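Local structure of pyocyanin demethylase (Mycobacterium fortuitum subsp. fortuitum DSM 46621 = ATCC 6841, 5K21) at the interface of chains A and B. The protein degrades the Pseudomonas aeruginosa phenazine pyocyanin by a tautomerizing demethylation, an activity that inhibits the biofilms of that bacterium. Residues are numbered along the deposited sequence; one frame, centred on the assembly and turned at random. Chains: chain A/B, Pyocyanin demethylase.

Contact 1: the interface of chains A and B. Residues chain A 29, 36-39; chain B 25, 27, 29, 41.
B:His27 reaches from the end of strand 13-27 of one allene oxide cyclase-like barrel into the calcium-binding loop of the next, where it meets A:Phe29 and A:Gly37. Its CB lies over the rim of one face of the B:Phe29 ring, a neighbour in its own chain, 3.3 Å above the ring plane. With CG anti to the carbonyl carbon (chi1 -69°), the imidazole is carried toward chain A. CE1 of B:His27 packs on CB of A:Phe29 at 3.7 Å, and the two rings meet edge to face. On the other flank CD2 of B:His27 touches the methyl CE of A:Met39 at 4.0 Å, the side chains sliding past each other in opposite directions. At the tip NE2 of B:His27 donates a short hydrogen bond of 2.6 Å to the backbone oxygen O of A:Gly37. That oxygen lies nearly in the imidazole plane, yet the donor approaches it 34° out of the carbonyl plane. The CA of A:Gly37 sits against CB of B:Ala25 at 3.6 Å, and CD1 of B:Ile41 meets the same CA. Beyond the histidine, CZ of B:Phe29 comes over the rim of the A:Phe29 face, 3.8 Å from CZ of A:Phe29, with the ring planes 58° apart. In the second shell, A:Asp38, like A:Phe29 part of the calcium site, probably helps steady the loop by accepting a bent hydrogen bond from N of A:Phe29 at OD1, over 2.8 Å.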
# COMPACT_ATOMS: atom_id res chain seq x y z
N PHE A 29 -7.07 17.08 -5.19
CA PHE A 29 -8.04 17.31 -4.14
C PHE A 29 -7.64 18.54 -3.33
O PHE A 29 -6.58 19.13 -3.53
CB PHE A 29 -8.14 16.10 -3.22
CG PHE A 29 -8.53 14.84 -3.91
CD1 PHE A 29 -9.74 14.73 -4.58
CD2 PHE A 29 -7.71 13.73 -3.85
CE1 PHE A 29 -10.10 13.54 -5.20
CE2 PHE A 29 -8.07 12.55 -4.46
CZ PHE A 29 -9.25 12.45 -5.13
N VAL A 36 -0.75 18.21 0.28
CA VAL A 36 -0.92 16.94 0.96
C VAL A 36 -2.28 16.38 0.65
O VAL A 36 -3.30 17.08 0.73
CB VAL A 36 -0.70 17.13 2.47
CG1 VAL A 36 -1.68 18.13 3.03
CG2 VAL A 36 -0.79 15.78 3.18
N GLY A 37 -2.31 15.10 0.28
CA GLY A 37 -3.54 14.39 0.01
C GLY A 37 -3.87 14.20 -1.45
O GLY A 37 -4.74 13.36 -1.78
N ASP A 38 -3.18 14.89 -2.34
CA ASP A 38 -3.39 14.62 -3.75
C ASP A 38 -2.84 13.23 -4.06
O ASP A 38 -2.08 12.65 -3.29
CB ASP A 38 -2.72 15.68 -4.62
CG ASP A 38 -3.36 17.06 -4.48
OD1 ASP A 38 -4.50 17.17 -3.98
OD2 ASP A 38 -2.73 18.05 -4.90
N MET A 39 -3.26 12.68 -5.19
CA MET A 39 -2.84 11.33 -5.49
C MET A 39 -2.88 11.11 -6.98
O MET A 39 -3.75 11.64 -7.68
CB MET A 39 -3.71 10.30 -4.75
CG MET A 39 -5.10 10.17 -5.18
SD MET A 39 -5.82 8.92 -4.09
CE MET A 39 -6.18 9.92 -2.67
N ALA B 25 -3.95 15.53 5.31
CA ALA B 25 -5.22 15.70 4.61
C ALA B 25 -6.18 14.61 5.05
O ALA B 25 -5.85 13.42 4.97
CB ALA B 25 -5.04 15.65 3.08
N HIS B 27 -9.43 13.12 3.80
CA HIS B 27 -10.37 13.10 2.68
C HIS B 27 -11.71 12.54 3.18
O HIS B 27 -11.80 11.37 3.55
CB HIS B 27 -9.83 12.24 1.55
CG HIS B 27 -8.65 12.82 0.84
ND1 HIS B 27 -8.51 14.17 0.61
CD2 HIS B 27 -7.55 12.22 0.32
CE1 HIS B 27 -7.36 14.38 -0.02
NE2 HIS B 27 -6.77 13.22 -0.22
N PHE B 29 -14.49 11.44 1.69
CA PHE B 29 -15.07 10.96 0.45
C PHE B 29 -16.45 10.38 0.73
O PHE B 29 -16.95 10.41 1.86
CB PHE B 29 -14.15 9.92 -0.18
CG PHE B 29 -12.83 10.46 -0.69
CD1 PHE B 29 -12.76 11.69 -1.33
CD2 PHE B 29 -11.68 9.70 -0.56
CE1 PHE B 29 -11.54 12.15 -1.82
CE2 PHE B 29 -10.45 10.16 -1.04
CZ PHE B 29 -10.39 11.38 -1.68
N ILE B 41 -4.11 11.13 4.53
CA ILE B 41 -2.76 11.10 3.99
C ILE B 41 -1.94 12.08 4.82
O ILE B 41 -2.42 13.17 5.14
CB ILE B 41 -2.74 11.45 2.48
CG1 ILE B 41 -3.51 10.37 1.70
CG2 ILE B 41 -1.32 11.56 1.96
CD1 ILE B 41 -3.83 10.69 0.27

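Contact 2: the interface of chains A and B. Residues chain A 73, 88, 101, 103; chain B 75-77, 86.
A:Arg88 runs alongside B:Phe86, in the opposite direction and over its ring face, and turns its guanidinium toward B:Thr77 and B:Glu75, the side chain of one barrel strand spread over the strand surface of the next barrel. Among the polar contacts, NH2 of A:Arg88 gives a nearly straight hydrogen bond (171° at H) of 2.9 Å to the hydroxyl OG1 of B:Thr77, which sits at the edge of the guanidinium, in its plane. A water at the same edge joins the pair again: the oxygen of water 1 lies 3.1 Å from NE of A:Arg88 and 2.7 Å from OG1 of B:Thr77. NH1 of A:Arg88 forms a salt bridge of 3.2 Å with OE1 of B:Glu75, but the nitrogen stands above the carboxylate plane and the glutamate is poorly ordered, so this link is probably less firm than the threonine bond.

The contacts with flat faces come next. A bend at chi3 (-77°) turns the guanidinium so that it runs along the B:Phe86 ring, the two planes only 23° apart. CD of A:Arg88 hangs over the middle of the B:Phe86 ring, 3.7 Å from its centroid, as a CH-pi contact. CB of B:Phe86 in turn lies beneath the centre of the guanidinium. The opposite guanidinium face has the phenol OH of A:Tyr73 above its rim, so the flat group is held between an intrachain hydroxyl and the partner's phenylalanine.

Van der Waals packing completes the patch. The A:Tyr73 OH also touches CB of B:Glu75 at 3.5 Å, the two side chains crossing at about a right angle. At the far end of the ring, CZ meets CB of A:Ala101, while CE2 of B:Phe86 lies 3.8 Å from the methyl CG2 of A:Thr103.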
# COMPACT_ATOMS: atom_id res chain seq x y z
N TYR A 73 4.46 9.25 -1.17
CA TYR A 73 4.53 7.82 -0.89
C TYR A 73 4.00 7.11 -2.13
O TYR A 73 2.82 7.26 -2.48
CB TYR A 73 3.70 7.49 0.36
CG TYR A 73 3.40 6.02 0.53
CD1 TYR A 73 4.41 5.08 0.48
CD2 TYR A 73 2.10 5.58 0.76
CE1 TYR A 73 4.13 3.73 0.64
CE2 TYR A 73 1.82 4.23 0.93
CZ TYR A 73 2.84 3.31 0.86
OH TYR A 73 2.58 1.97 1.03
N ARG A 88 8.43 0.49 -3.51
CA ARG A 88 7.79 1.58 -2.81
C ARG A 88 8.82 2.66 -2.55
O ARG A 88 10.03 2.40 -2.46
CB ARG A 88 7.14 1.11 -1.50
CG ARG A 88 8.10 0.58 -0.48
CD ARG A 88 7.33 -0.02 0.66
NE ARG A 88 6.76 0.95 1.58
CZ ARG A 88 5.76 0.68 2.42
NH1 ARG A 88 5.20 -0.53 2.42
NH2 ARG A 88 5.34 1.58 3.28
N ALA A 101 12.59 1.50 -3.25
CA ALA A 101 13.00 0.23 -2.66
C ALA A 101 12.20 -0.92 -3.25
O ALA A 101 10.96 -0.86 -3.31
CB ALA A 101 12.82 0.26 -1.14
N THR A 103 10.77 -4.33 -2.54
CA THR A 103 10.42 -5.02 -1.30
C THR A 103 10.13 -6.50 -1.49
O THR A 103 10.07 -7.25 -0.50
CB THR A 103 9.19 -4.37 -0.65
OG1 THR A 103 8.08 -4.46 -1.55
CG2 THR A 103 9.47 -2.92 -0.33
N GLU B 75 -0.73 2.39 6.00
CA GLU B 75 0.61 2.14 5.49
C GLU B 75 1.48 3.33 5.87
O GLU B 75 1.08 4.48 5.70
CB GLU B 75 0.62 1.98 3.96
CG GLU B 75 0.19 0.63 3.43
CD GLU B 75 1.30 -0.42 3.47
OE1 GLU B 75 2.41 -0.13 4.00
OE2 GLU B 75 1.08 -1.53 2.94
N LEU B 76 2.69 3.03 6.34
CA LEU B 76 3.60 4.04 6.86
C LEU B 76 5.01 3.74 6.37
O LEU B 76 5.43 2.59 6.37
CB LEU B 76 3.58 4.04 8.40
CG LEU B 76 4.48 5.03 9.14
CD1 LEU B 76 3.96 6.45 8.92
CD2 LEU B 76 4.50 4.68 10.62
N THR B 77 5.71 4.80 5.97
CA THR B 77 7.14 4.73 5.69
C THR B 77 7.86 5.74 6.56
O THR B 77 7.56 6.93 6.52
CB THR B 77 7.47 5.01 4.23
OG1 THR B 77 6.83 4.04 3.41
CG2 THR B 77 8.99 4.97 3.99
N PHE B 86 9.28 0.23 6.97
CA PHE B 86 7.93 0.09 6.42
C PHE B 86 7.03 -0.60 7.43
O PHE B 86 7.42 -1.61 8.02
CB PHE B 86 7.95 -0.74 5.14
CG PHE B 86 8.97 -0.29 4.15
CD1 PHE B 86 9.13 1.05 3.88
CD2 PHE B 86 9.77 -1.21 3.51
CE1 PHE B 86 10.08 1.47 2.98
CE2 PHE B 86 10.73 -0.81 2.62
CZ PHE B 86 10.88 0.53 2.34
O HOH W 1 7.83 3.81 0.87

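The C-alpha centres of contact 1 and contact 2 lie about 18 Å apart along one interface, and the two share no residue. Contact 1 sets the calcium loop and the start of strand 39-48 of chain A against strands 13-27 and 39-48 of chain B and its calcium-site residue B:Phe29. Contact 2 joins strands 69-80, 83-90 and 98-105 of chain A to strands 70-80 and 83-92 of chain B. The pairing is not an exact two-fold: apart from the two copies of Phe29, different residues face each other. Three copies in the assembly suggest a head-to-tail trimer, in which calcium could help shape one end of each interface.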